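PDB 4O1K: carbonic anhydrase from Sordaria macrospora, which catalyses the reversible hydration of carbon dioxide to bicarbonate and a proton, as a tetrameric zinc-dependent beta-carbonic anhydrase. Local coordinates for residues A[133-136]-A[137-140]; A[143-146]-A[147-151]; A[153-156]-A[157-161]. One frame throughout, in Å; residues are numbered along the deposited sequence. Where two conformers were deposited one is given.

Contact 1: A[133-136]-A[137-140]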
ATOM      1  N   TRP A 133      -8.467  -2.852   5.788  1.00 25.25           N
ATOM      2  CA  TRP A 133      -7.787  -2.218   6.925  1.00 24.19           C
ATOM      3  C   TRP A 133      -8.183  -2.861   8.251  1.00 23.64           C
ATOM      4  O   TRP A 133      -7.318  -3.277   9.039  1.00 28.73           O
ATOM      5  CB  TRP A 133      -8.037  -0.698   6.922  1.00 23.47           C
ATOM      6  CG  TRP A 133      -7.181   0.008   7.911  1.00 27.34           C
ATOM      7  CD1 TRP A 133      -7.537   0.425   9.154  1.00 26.57           C
ATOM      8  CD2 TRP A 133      -5.813   0.396   7.729  1.00 28.88           C
ATOM      9  NE1 TRP A 133      -6.469   1.036   9.774  1.00 26.60           N
ATOM     10  CE2 TRP A 133      -5.395   1.036   8.906  1.00 24.89           C
ATOM     11  CE3 TRP A 133      -4.900   0.256   6.676  1.00 26.57           C
ATOM     12  CZ2 TRP A 133      -4.109   1.545   9.063  1.00 26.73           C
ATOM     13  CZ3 TRP A 133      -3.607   0.755   6.834  1.00 24.51           C
ATOM     14  CH2 TRP A 133      -3.223   1.376   8.028  1.00 25.79           C
ATOM     15  N   LEU A 134      -9.485  -2.957   8.513  1.00 28.96           N
ATOM     16  CA  LEU A 134      -9.968  -3.568   9.746  1.00 31.49           C
ATOM     17  C   LEU A 134      -9.670  -5.051   9.840  1.00 31.43           C
ATOM     18  O   LEU A 134      -9.647  -5.623  10.939  1.00 29.30           O
ATOM     19  CB  LEU A 134     -11.458  -3.353   9.868  1.00 34.83           C
ATOM     20  CG  LEU A 134     -11.813  -1.884   9.893  1.00 37.05           C
ATOM     21  CD1 LEU A 134     -13.315  -1.706   9.862  1.00 42.74           C
ATOM     22  CD2 LEU A 134     -11.213  -1.236  11.117  1.00 37.21           C
ATOM     23  N   ARG A 135      -9.422  -5.680   8.692  1.00 24.97           N
ATOM     24  CA  ARG A 135      -9.063  -7.093   8.709  1.00 25.07           C
ATOM     25  C   ARG A 135      -7.871  -7.330   9.617  1.00 26.98           C
ATOM     26  O   ARG A 135      -7.791  -8.362  10.295  1.00 28.18           O
ATOM     27  CB  ARG A 135      -8.770  -7.577   7.272  1.00 27.79           C
ATOM     28  CG  ARG A 135      -8.508  -9.104   7.115  1.00 31.42           C
ATOM     29  CD  ARG A 135      -8.501  -9.421   5.626  1.00 31.60           C
ATOM     30  NE  ARG A 135      -9.760  -8.937   5.025  1.00 36.58           N
ATOM     31  CZ  ARG A 135      -9.891  -8.347   3.841  1.00 33.29           C
ATOM     32  NH1 ARG A 135      -8.855  -8.170   3.031  1.00 34.62           N
ATOM     33  NH2 ARG A 135     -11.089  -7.932   3.439  1.00 35.09           N
ATOM     34  N   ASN A 136      -6.950  -6.370   9.677  1.00 27.01           N
ATOM     35  CA  ASN A 136      -5.758  -6.556  10.527  1.00 25.48           C
ATOM     36  C   ASN A 136      -6.107  -6.770  11.972  1.00 30.36           C
ATOM     37  O   ASN A 136      -5.406  -7.477  12.715  1.00 32.28           O
ATOM     38  CB  ASN A 136      -4.879  -5.321  10.421  1.00 28.24           C
ATOM     39  CG  ASN A 136      -4.269  -5.193   9.060  1.00 33.29           C
ATOM     40  OD1 ASN A 136      -4.649  -4.329   8.263  1.00 38.95           O
ATOM     41  ND2 ASN A 136      -3.310  -6.044   8.783  1.00 31.45           N
ATOM     42  N   ILE A 137      -7.196  -6.138  12.386  1.00 29.74           N
ATOM     43  CA  ILE A 137      -7.606  -6.212  13.763  1.00 27.37           C
ATOM     44  C   ILE A 137      -8.257  -7.571  13.990  1.00 32.16           C
ATOM     45  O   ILE A 137      -8.063  -8.218  15.035  1.00 32.07           O
ATOM     46  CB  ILE A 137      -8.595  -5.104  14.084  1.00 29.30           C
ATOM     47  CG1 ILE A 137      -7.903  -3.734  13.990  1.00 29.18           C
ATOM     48  CG2 ILE A 137      -9.182  -5.329  15.474  1.00 33.54           C
ATOM     49  CD1 ILE A 137      -8.860  -2.616  13.800  1.00 38.90           C
ATOM     50  N   ARG A 138      -9.022  -8.018  13.001  1.00 29.93           N
ATOM     51  CA  ARG A 138      -9.605  -9.331  13.103  1.00 30.60           C
ATOM     52  C   ARG A 138      -8.491 -10.372  13.156  1.00 29.55           C
ATOM     53  O   ARG A 138      -8.622 -11.360  13.861  1.00 29.96           O
ATOM     54  CB  ARG A 138     -10.584  -9.574  11.966  1.00 28.98           C
ATOM     55  CG  ARG A 138     -11.816  -8.684  12.049  1.00 30.24           C
ATOM     56  CD  ARG A 138     -12.913  -9.134  11.049  1.00 35.24           C
ATOM     57  NE  ARG A 138     -12.595  -8.721   9.688  1.00 33.79           N
ATOM     58  CZ  ARG A 138     -12.939  -7.543   9.168  1.00 37.34           C
ATOM     59  NH1 ARG A 138     -13.614  -6.663   9.901  1.00 40.54           N
ATOM     60  NH2 ARG A 138     -12.623  -7.236   7.917  1.00 34.94           N
ATOM     61  N   ASP A 139      -7.370 -10.116  12.475  1.00 28.25           N
ATOM     62  CA  ASP A 139      -6.228 -11.015  12.530  1.00 28.38           C
ATOM     63  C   ASP A 139      -5.663 -11.065  13.946  1.00 29.81           C
ATOM     64  O   ASP A 139      -5.313 -12.140  14.457  1.00 31.15           O
ATOM     65  CB  ASP A 139      -5.131 -10.587  11.550  1.00 34.66           C
ATOM     66  CG  ASP A 139      -5.448 -10.964  10.104  1.00 43.11           C
ATOM     67  OD1 ASP A 139      -6.421 -11.707   9.872  1.00 42.92           O
ATOM     68  OD2 ASP A 139      -4.699 -10.521   9.204  1.00 46.77           O
ATOM     69  N   VAL A 140      -5.578  -9.906  14.605  1.00 29.00           N
ATOM     70  CA  VAL A 140      -5.161  -9.904  16.014  1.00 30.87           C
ATOM     71  C   VAL A 140      -6.071 -10.794  16.865  1.00 30.75           C
ATOM     72  O   VAL A 140      -5.586 -11.650  17.642  1.00 31.01           O
ATOM     73  CB  VAL A 140      -5.103  -8.482  16.593  1.00 27.19           C
ATOM     74  CG1 VAL A 140      -4.880  -8.545  18.097  1.00 25.60           C
ATOM     75  CG2 VAL A 140      -3.989  -7.681  15.917  1.00 27.09           C
TER

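Contact 2: A[143-146]-A[147-151]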
ATOM      1  N   LEU A 143      -5.335 -14.403  16.473  1.00 39.39           N
ATOM      2  CA  LEU A 143      -4.057 -14.778  17.070  1.00 41.61           C
ATOM      3  C   LEU A 143      -4.188 -15.091  18.559  1.00 45.37           C
ATOM      4  O   LEU A 143      -3.299 -15.704  19.155  1.00 46.16           O
ATOM      5  CB  LEU A 143      -3.030 -13.655  16.889  1.00 40.29           C
ATOM      6  CG  LEU A 143      -2.249 -13.674  15.573  1.00 43.93           C
ATOM      7  CD1 LEU A 143      -1.496 -12.394  15.363  1.00 43.86           C
ATOM      8  CD2 LEU A 143      -1.289 -14.838  15.557  1.00 45.90           C
ATOM      9  N   HIS A 144      -5.288 -14.649  19.158  1.00 44.52           N
ATOM     10  CA  HIS A 144      -5.497 -14.811  20.584  1.00 40.16           C
ATOM     11  C   HIS A 144      -6.911 -15.307  20.815  1.00 39.08           C
ATOM     12  O   HIS A 144      -7.542 -15.003  21.826  1.00 37.89           O
ATOM     13  CB  HIS A 144      -5.283 -13.467  21.276  1.00 39.83           C
ATOM     14  CG  HIS A 144      -3.905 -12.921  21.095  1.00 41.46           C
ATOM     15  ND1 HIS A 144      -2.853 -13.276  21.912  1.00 42.84           N
ATOM     16  CD2 HIS A 144      -3.403 -12.058  20.179  1.00 40.11           C
ATOM     17  CE1 HIS A 144      -1.759 -12.651  21.510  1.00 43.21           C
ATOM     18  NE2 HIS A 144      -2.069 -11.897  20.468  1.00 44.07           N
ATOM     19  N   GLU A 145      -7.394 -16.108  19.870  1.00 39.41           N
ATOM     20  CA  GLU A 145      -8.801 -16.461  19.823  1.00 37.11           C
ATOM     21  C   GLU A 145      -9.264 -17.179  21.087  1.00 41.84           C
ATOM     22  O   GLU A 145     -10.356 -16.905  21.610  1.00 44.00           O
ATOM     23  CB  GLU A 145      -9.027 -17.376  18.637  1.00 45.36           C
ATOM     24  CG  GLU A 145     -10.444 -17.417  18.197  1.00 53.19           C
ATOM     25  CD  GLU A 145     -10.613 -18.281  16.984  1.00 60.14           C
ATOM     26  OE1 GLU A 145      -9.699 -18.285  16.129  1.00 61.20           O
ATOM     27  OE2 GLU A 145     -11.655 -18.950  16.895  1.00 66.13           O
ATOM     28  N   LYS A 146      -8.424 -18.100  21.559  1.00 39.96           N
ATOM     29  CA  LYS A 146      -8.713 -18.896  22.746  1.00 50.12           C
ATOM     30  C   LYS A 146      -8.892 -18.013  23.973  1.00 51.15           C
ATOM     31  O   LYS A 146      -9.852 -18.185  24.725  1.00 55.81           O
ATOM     32  CB  LYS A 146      -7.570 -19.864  23.012  1.00 52.98           C
ATOM     33  CG  LYS A 146      -7.645 -21.174  22.277  1.00 61.47           C
ATOM     34  CD  LYS A 146      -6.494 -22.041  22.772  1.00 67.85           C
ATOM     35  CE  LYS A 146      -6.715 -23.512  22.499  1.00 73.07           C
ATOM     36  NZ  LYS A 146      -5.839 -24.334  23.403  1.00 75.98           N
ATOM     37  N   GLU A 147      -7.959 -17.085  24.176  1.00 48.95           N
ATOM     38  CA  GLU A 147      -8.004 -16.199  25.344  1.00 47.58           C
ATOM     39  C   GLU A 147      -9.213 -15.277  25.255  1.00 46.27           C
ATOM     40  O   GLU A 147      -9.930 -15.083  26.239  1.00 46.66           O
ATOM     41  CB  GLU A 147      -6.720 -15.364  25.459  1.00 47.91           C
ATOM     42  CG  GLU A 147      -6.830 -14.219  26.464  1.00 50.27           C
ATOM     43  CD  GLU A 147      -5.571 -13.355  26.538  1.00 52.72           C
ATOM     44  OE1 GLU A 147      -4.600 -13.619  25.792  1.00 54.35           O
ATOM     45  OE2 GLU A 147      -5.561 -12.403  27.340  1.00 49.33           O
ATOM     46  N   LEU A 148      -9.444 -14.723  24.067  1.00 41.20           N
ATOM     47  CA  LEU A 148     -10.507 -13.742  23.890  1.00 42.27           C
ATOM     48  C   LEU A 148     -11.899 -14.359  24.031  1.00 43.71           C
ATOM     49  O   LEU A 148     -12.748 -13.814  24.749  1.00 47.85           O
ATOM     50  CB  LEU A 148     -10.350 -12.998  22.564  1.00 40.56           C
ATOM     51  CG  LEU A 148      -9.222 -11.951  22.562  1.00 39.92           C
ATOM     52  CD1 LEU A 148      -8.897 -11.400  21.153  1.00 39.83           C
ATOM     53  CD2 LEU A 148      -9.572 -10.808  23.525  1.00 36.02           C
ATOM     54  N   ASP A 149     -12.123 -15.488  23.363  1.00 44.78           N
ATOM     55  CA  ASP A 149     -13.404 -16.176  23.428  1.00 49.54           C
ATOM     56  C   ASP A 149     -13.749 -16.601  24.843  1.00 50.25           C
ATOM     57  O   ASP A 149     -14.915 -16.706  25.185  1.00 55.96           O
ATOM     58  CB  ASP A 149     -13.391 -17.419  22.535  1.00 54.51           C
ATOM     59  CG  ASP A 149     -13.594 -17.094  21.063  1.00 57.82           C
ATOM     60  OD1 ASP A 149     -14.072 -15.977  20.751  1.00 56.86           O
ATOM     61  OD2 ASP A 149     -13.289 -17.978  20.225  1.00 58.21           O
ATOM     62  N   ALA A 150     -12.735 -16.853  25.663  1.00 53.56           N
ATOM     63  CA  ALA A 150     -12.960 -17.278  27.053  1.00 56.43           C
ATOM     64  C   ALA A 150     -13.595 -16.176  27.910  1.00 57.79           C
ATOM     65  O   ALA A 150     -14.309 -16.460  28.873  1.00 63.08           O
ATOM     66  CB  ALA A 150     -11.649 -17.742  27.681  1.00 58.17           C
ATOM     67  N   ILE A 151     -13.295 -14.922  27.576  1.00 55.45           N
ATOM     68  CA  ILE A 151     -13.849 -13.764  28.268  1.00 55.58           C
ATOM     69  C   ILE A 151     -15.339 -13.607  27.968  1.00 58.64           C
ATOM     70  O   ILE A 151     -15.728 -13.245  26.857  1.00 56.57           O
ATOM     71  CB  ILE A 151     -13.098 -12.473  27.880  1.00 49.56           C
ATOM     72  CG1 ILE A 151     -11.595 -12.633  28.148  1.00 46.42           C
ATOM     73  CG2 ILE A 151     -13.644 -11.261  28.656  1.00 49.22           C
ATOM     74  CD1 ILE A 151     -10.707 -11.561  27.485  1.00 45.20           C
TER
HETATM   75  O   HOH W   1      -3.701 -15.068  23.980  1.00 50.06           O

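Contact 3: A[153-156]-A[157-161]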
ATOM      1  N   ASP A 153     -17.836 -11.430  29.265  1.00 62.02           N
ATOM      2  CA  ASP A 153     -18.340 -10.081  29.029  1.00 62.70           C
ATOM      3  C   ASP A 153     -17.762  -9.519  27.750  1.00 59.55           C
ATOM      4  O   ASP A 153     -16.553  -9.607  27.508  1.00 55.67           O
ATOM      5  CB  ASP A 153     -18.026  -9.141  30.200  1.00 67.00           C
ATOM      6  CG  ASP A 153     -18.524  -7.715  29.958  1.00 74.06           C
ATOM      7  OD1 ASP A 153     -19.648  -7.545  29.431  1.00 77.37           O
ATOM      8  OD2 ASP A 153     -17.789  -6.761  30.291  1.00 76.12           O
ATOM      9  N   GLU A 154     -18.641  -8.933  26.946  1.00 60.88           N
ATOM     10  CA  GLU A 154     -18.288  -8.377  25.651  1.00 61.73           C
ATOM     11  C   GLU A 154     -17.377  -7.159  25.759  1.00 55.27           C
ATOM     12  O   GLU A 154     -16.391  -7.049  25.027  1.00 46.32           O
ATOM     13  CB  GLU A 154     -19.559  -8.001  24.901  1.00 69.47           C
ATOM     14  CG  GLU A 154     -19.339  -7.636  23.452  1.00 74.32           C
ATOM     15  CD  GLU A 154     -20.609  -7.785  22.645  1.00 83.30           C
ATOM     16  OE1 GLU A 154     -21.695  -7.867  23.268  1.00 87.93           O
ATOM     17  OE2 GLU A 154     -20.518  -7.836  21.398  1.00 83.90           O
ATOM     18  N   GLU A 155     -17.710  -6.234  26.655  1.00 58.14           N
ATOM     19  CA  GLU A 155     -16.903  -5.032  26.786  1.00 58.43           C
ATOM     20  C   GLU A 155     -15.509  -5.387  27.298  1.00 56.50           C
ATOM     21  O   GLU A 155     -14.514  -4.882  26.776  1.00 57.73           O
ATOM     22  CB  GLU A 155     -17.574  -3.989  27.677  1.00 62.93           C
ATOM     23  CG  GLU A 155     -17.051  -2.563  27.433  1.00 66.95           C
ATOM     24  CD  GLU A 155     -17.345  -1.625  28.592  1.00 72.74           C
ATOM     25  OE1 GLU A 155     -18.122  -2.015  29.484  1.00 77.08           O
ATOM     26  OE2 GLU A 155     -16.798  -0.502  28.612  1.00 73.33           O
ATOM     27  N   ALA A 156     -15.445  -6.264  28.302  1.00 53.16           N
ATOM     28  CA  ALA A 156     -14.166  -6.777  28.807  1.00 51.39           C
ATOM     29  C   ALA A 156     -13.333  -7.410  27.675  1.00 47.95           C
ATOM     30  O   ALA A 156     -12.115  -7.186  27.567  1.00 43.49           O
ATOM     31  CB  ALA A 156     -14.397  -7.772  29.915  1.00 51.44           C
ATOM     32  N   ARG A 157     -14.002  -8.206  26.840  1.00 43.94           N
ATOM     33  CA  ARG A 157     -13.361  -8.783  25.655  1.00 39.69           C
ATOM     34  C   ARG A 157     -12.810  -7.716  24.708  1.00 38.80           C
ATOM     35  O   ARG A 157     -11.700  -7.849  24.198  1.00 40.24           O
ATOM     36  CB  ARG A 157     -14.331  -9.704  24.904  1.00 38.59           C
ATOM     37  CG  ARG A 157     -13.636 -10.696  23.995  1.00 40.07           C
ATOM     38  CD  ARG A 157     -14.634 -11.530  23.224  1.00 45.57           C
ATOM     39  NE  ARG A 157     -15.644 -12.074  24.122  1.00 50.10           N
ATOM     40  CZ  ARG A 157     -16.954 -11.923  23.936  1.00 54.07           C
ATOM     41  NH1 ARG A 157     -17.407 -11.258  22.877  1.00 54.79           N
ATOM     42  NH2 ARG A 157     -17.813 -12.431  24.809  1.00 55.32           N
ATOM     43  N   TYR A 158     -13.584  -6.662  24.527  0.70 40.23           N
ATOM     44  CA  TYR A 158     -13.258  -5.573  23.630  0.70 42.31           C
ATOM     45  C   TYR A 158     -12.025  -4.808  24.141  0.70 40.54           C
ATOM     46  O   TYR A 158     -11.112  -4.472  23.374  0.70 38.62           O
ATOM     47  CB  TYR A 158     -14.513  -4.705  23.549  0.70 46.10           C
ATOM     48  CG  TYR A 158     -14.378  -3.367  22.888  0.70 44.47           C
ATOM     49  CD1 TYR A 158     -13.507  -3.163  21.837  0.70 41.38           C
ATOM     50  CD2 TYR A 158     -15.148  -2.301  23.319  0.70 47.75           C
ATOM     51  CE1 TYR A 158     -13.391  -1.920  21.245  0.70 42.93           C
ATOM     52  CE2 TYR A 158     -15.050  -1.070  22.726  0.70 47.31           C
ATOM     53  CZ  TYR A 158     -14.162  -0.887  21.694  0.70 46.59           C
ATOM     54  OH  TYR A 158     -14.063   0.336  21.097  0.70 49.96           O
ATOM     55  N   GLU A 159     -11.981  -4.576  25.448  1.00 40.25           N
ATOM     56  CA  GLU A 159     -10.854  -3.877  26.079  1.00 38.94           C
ATOM     57  C   GLU A 159      -9.596  -4.743  25.977  1.00 35.87           C
ATOM     58  O   GLU A 159      -8.478  -4.239  25.711  1.00 38.07           O
ATOM     59  CB  GLU A 159     -11.188  -3.506  27.534  1.00 42.69           C
ATOM     60  CG  GLU A 159     -12.389  -2.563  27.624  1.00 48.66           C
ATOM     61  CD  GLU A 159     -12.652  -2.043  29.028  1.00 59.72           C
ATOM     62  OE1 GLU A 159     -12.168  -2.656  30.012  1.00 61.78           O
ATOM     63  OE2 GLU A 159     -13.349  -1.008  29.137  1.00 63.25           O
ATOM     64  N   ARG A 160      -9.785  -6.052  26.151  1.00 36.34           N
ATOM     65  CA  ARG A 160      -8.662  -6.962  26.052  1.00 35.17           C
ATOM     66  C   ARG A 160      -8.137  -6.938  24.630  1.00 34.90           C
ATOM     67  O   ARG A 160      -6.936  -6.942  24.430  1.00 32.46           O
ATOM     68  CB  ARG A 160      -9.042  -8.389  26.473  1.00 38.18           C
ATOM     69  CG  ARG A 160      -7.848  -9.339  26.630  1.00 38.72           C
ATOM     70  CD  ARG A 160      -6.767  -8.787  27.590  1.00 39.40           C
ATOM     71  NE  ARG A 160      -5.580  -9.638  27.591  1.00 41.42           N
ATOM     72  CZ  ARG A 160      -4.337  -9.186  27.729  1.00 44.39           C
ATOM     73  NH1 ARG A 160      -4.118  -7.891  27.885  1.00 41.80           N
ATOM     74  NH2 ARG A 160      -3.312 -10.024  27.700  1.00 46.53           N
ATOM     75  N   LEU A 161      -9.035  -6.923  23.643  1.00 33.98           N
ATOM     76  CA  LEU A 161      -8.633  -6.820  22.232  1.00 30.97           C
ATOM     77  C   LEU A 161      -7.857  -5.542  21.942  1.00 31.28           C
ATOM     78  O   LEU A 161      -6.894  -5.544  21.165  1.00 26.32           O
ATOM     79  CB  LEU A 161      -9.861  -6.873  21.320  1.00 34.60           C
ATOM     80  CG  LEU A 161      -9.583  -6.741  19.821  1.00 33.00           C
ATOM     81  CD1 LEU A 161      -8.597  -7.798  19.346  1.00 32.47           C
ATOM     82  CD2 LEU A 161     -10.879  -6.820  19.025  1.00 31.02           C
TER

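Contact 1: A[133-136]-A[137-140]
Arg138 folds its side chain back along helix 130-143 and lays its guanidinium over the backbone of Leu134 and Arg135, one turn earlier. One face of the flat group covers Arg135 N and Leu134 C, both offset toward its rim. Arg138 NH2 is 3.6 Å from Arg135 N, and Arg138 NH1 is 4.0 Å from Leu134 CB. A bend at chi3 (-77°) turns the end of the chain back in this way. The Arg135 side chain, itself bent at chi3, brings NE to 4.4 Å from Arg138 NH2, so two like charges sit close together. Arg135 NE is buried and has no partner in the model. On another side of the helix Leu134 and Ile137 lie side by side and point the same way, with Leu134 CD2 3.8 Å from Ile137 CD1.

The backbone sets these positions. Leu134 O accepts from both Arg138 N (3.2 Å) and Ile137 N (2.9 Å). Asp139 N gives a 2.8 Å bond to Arg135 O.

Arg138 NH1 also bonds to Ala121 O, and the guanidinium makes a cation-pi contact with Tyr221 of the second subunit. A leucine in place of Arg138 would probably leave Ala121 O without this donor and the Tyr221 ring without its cation.

Asp139 forms a salt bridge with Lys175 of the second subunit, and Trp133 touches Asn90 of the third. The Ile137 side chain is about 8 Å from the zinc ion. Within the chain, Leu134 and Ile137 pack on Ala121 of helix 116-121, and Val140 packs against helix 154-174, on Leu161 and Asn165.

Contact 2: A[143-146]-A[147-151]
The N-cap of helix 145-150 is His144, and a water joins its side chain to Glu147 in the first turn. The water lies in the plane of the imidazole, at its edge, 2.9 Å from His144 ND1. It donates a short hydrogen bond, modelled at 2.5 Å, to Glu147 OE1. The direct gap between His144 ND1 and Glu147 OE1 is 4.3 Å, so the water carries the link. Glu147 has CG anti to its backbone N (chi1 167°) and an extended chain, which brings the carboxylate to the water.

The backbone of His144 starts the helix. Leu148 N bonds to His144 O at 3.0 Å and an N-H...O angle of 164°. The Leu148 side chain lies against the same carbonyl, its CG 3.6 Å from His144 O. In the next pair Asp149 N bonds to Glu145 O at 2.9 Å. The bond from Ala150 N to Lys146 O is weak.

Glu145 and Asp149 run side by side, with their carboxylate planes 84° apart. Asp149 OD2 approaches Glu145 CG at 3.5 Å. The two acids carry like charges, which would tend to push them apart. Asp149 OD1 has a hydrogen bond from outside the pair, with Tyr141 OH.

The other ends of the bridged pair reach helix 154-174. His144 NE2 bonds to Glu168, and Glu147 OE2 forms a salt bridge with Arg160. Leu148, the buried residue here, packs on Arg160. This short helix is therefore held along one side by helix 154-174, while Glu145 packs on Lys219 of the second subunit.

Contact 3: A[153-156]-A[157-161]
Helix 154-174 starts at its N-cap residue, Asp153, where Arg157 N bonds to Asp153 O at 3.0 Å. The carboxylate also caps the first turn: Asp153 OD2 accepts from Ala156 N at 3.1 Å, and the N-H meets it from above the carboxylate plane. CG stands anti to the backbone N (chi1 179°), and this brings OD2 to the amide of Ala156.

The close-packed part is the backbone and the groups lying on it. Tyr158 N bonds to Glu154 O at 2.9 Å. Arg157 bends at chi3 (-49°), and its guanidinium places one face over Glu154 CA. Its NE probably bonds to Ile151 O, in the loop before the helix. Tyr158 CB is 3.2 Å from Glu155 O. In one of its two conformers, Tyr158 OH bonds to the carbonyl of Cys115, a zinc ligand, and the side chain lies about 7 Å from the zinc ion.

The looser side carries the acids Glu154, Glu155 and Glu159, the first two exposed. Glu154 has an extended chain; Glu154 OE2 stays 4.9 Å from Arg157 NH1, so their charged atoms do not touch. The Glu155 and Glu159 carboxylate planes are 67° apart. Arg199 forms a salt bridge with Glu155 and a long, weak ion pair with Glu159. Its charge probably eases the repulsion between Glu155 OE2 and Glu159 OE2, which are 3.5 Å apart.

In the fold
The three contacts follow one another along the chain on three successive helices: contact 1 on 130-143, contact 2 on 145-150 and contact 3 on 154-174. Contacts 2 and 3 are closest, with centres about 10 Å apart. Contact 1 is about 15 Å from contact 2 and 16 Å from contact 3. Leu161 of contact 3 packs on Ile137 and Val140 of contact 1. Contacts 2 and 3 are joined by a salt bridge, a probable hydrogen bond from the loop, and packing. Contacts 1 and 2 both touch the second subunit, while contact 3 touches no other chain. Contacts 1 and 3 each bring a side chain within about 8 Å of the zinc ion.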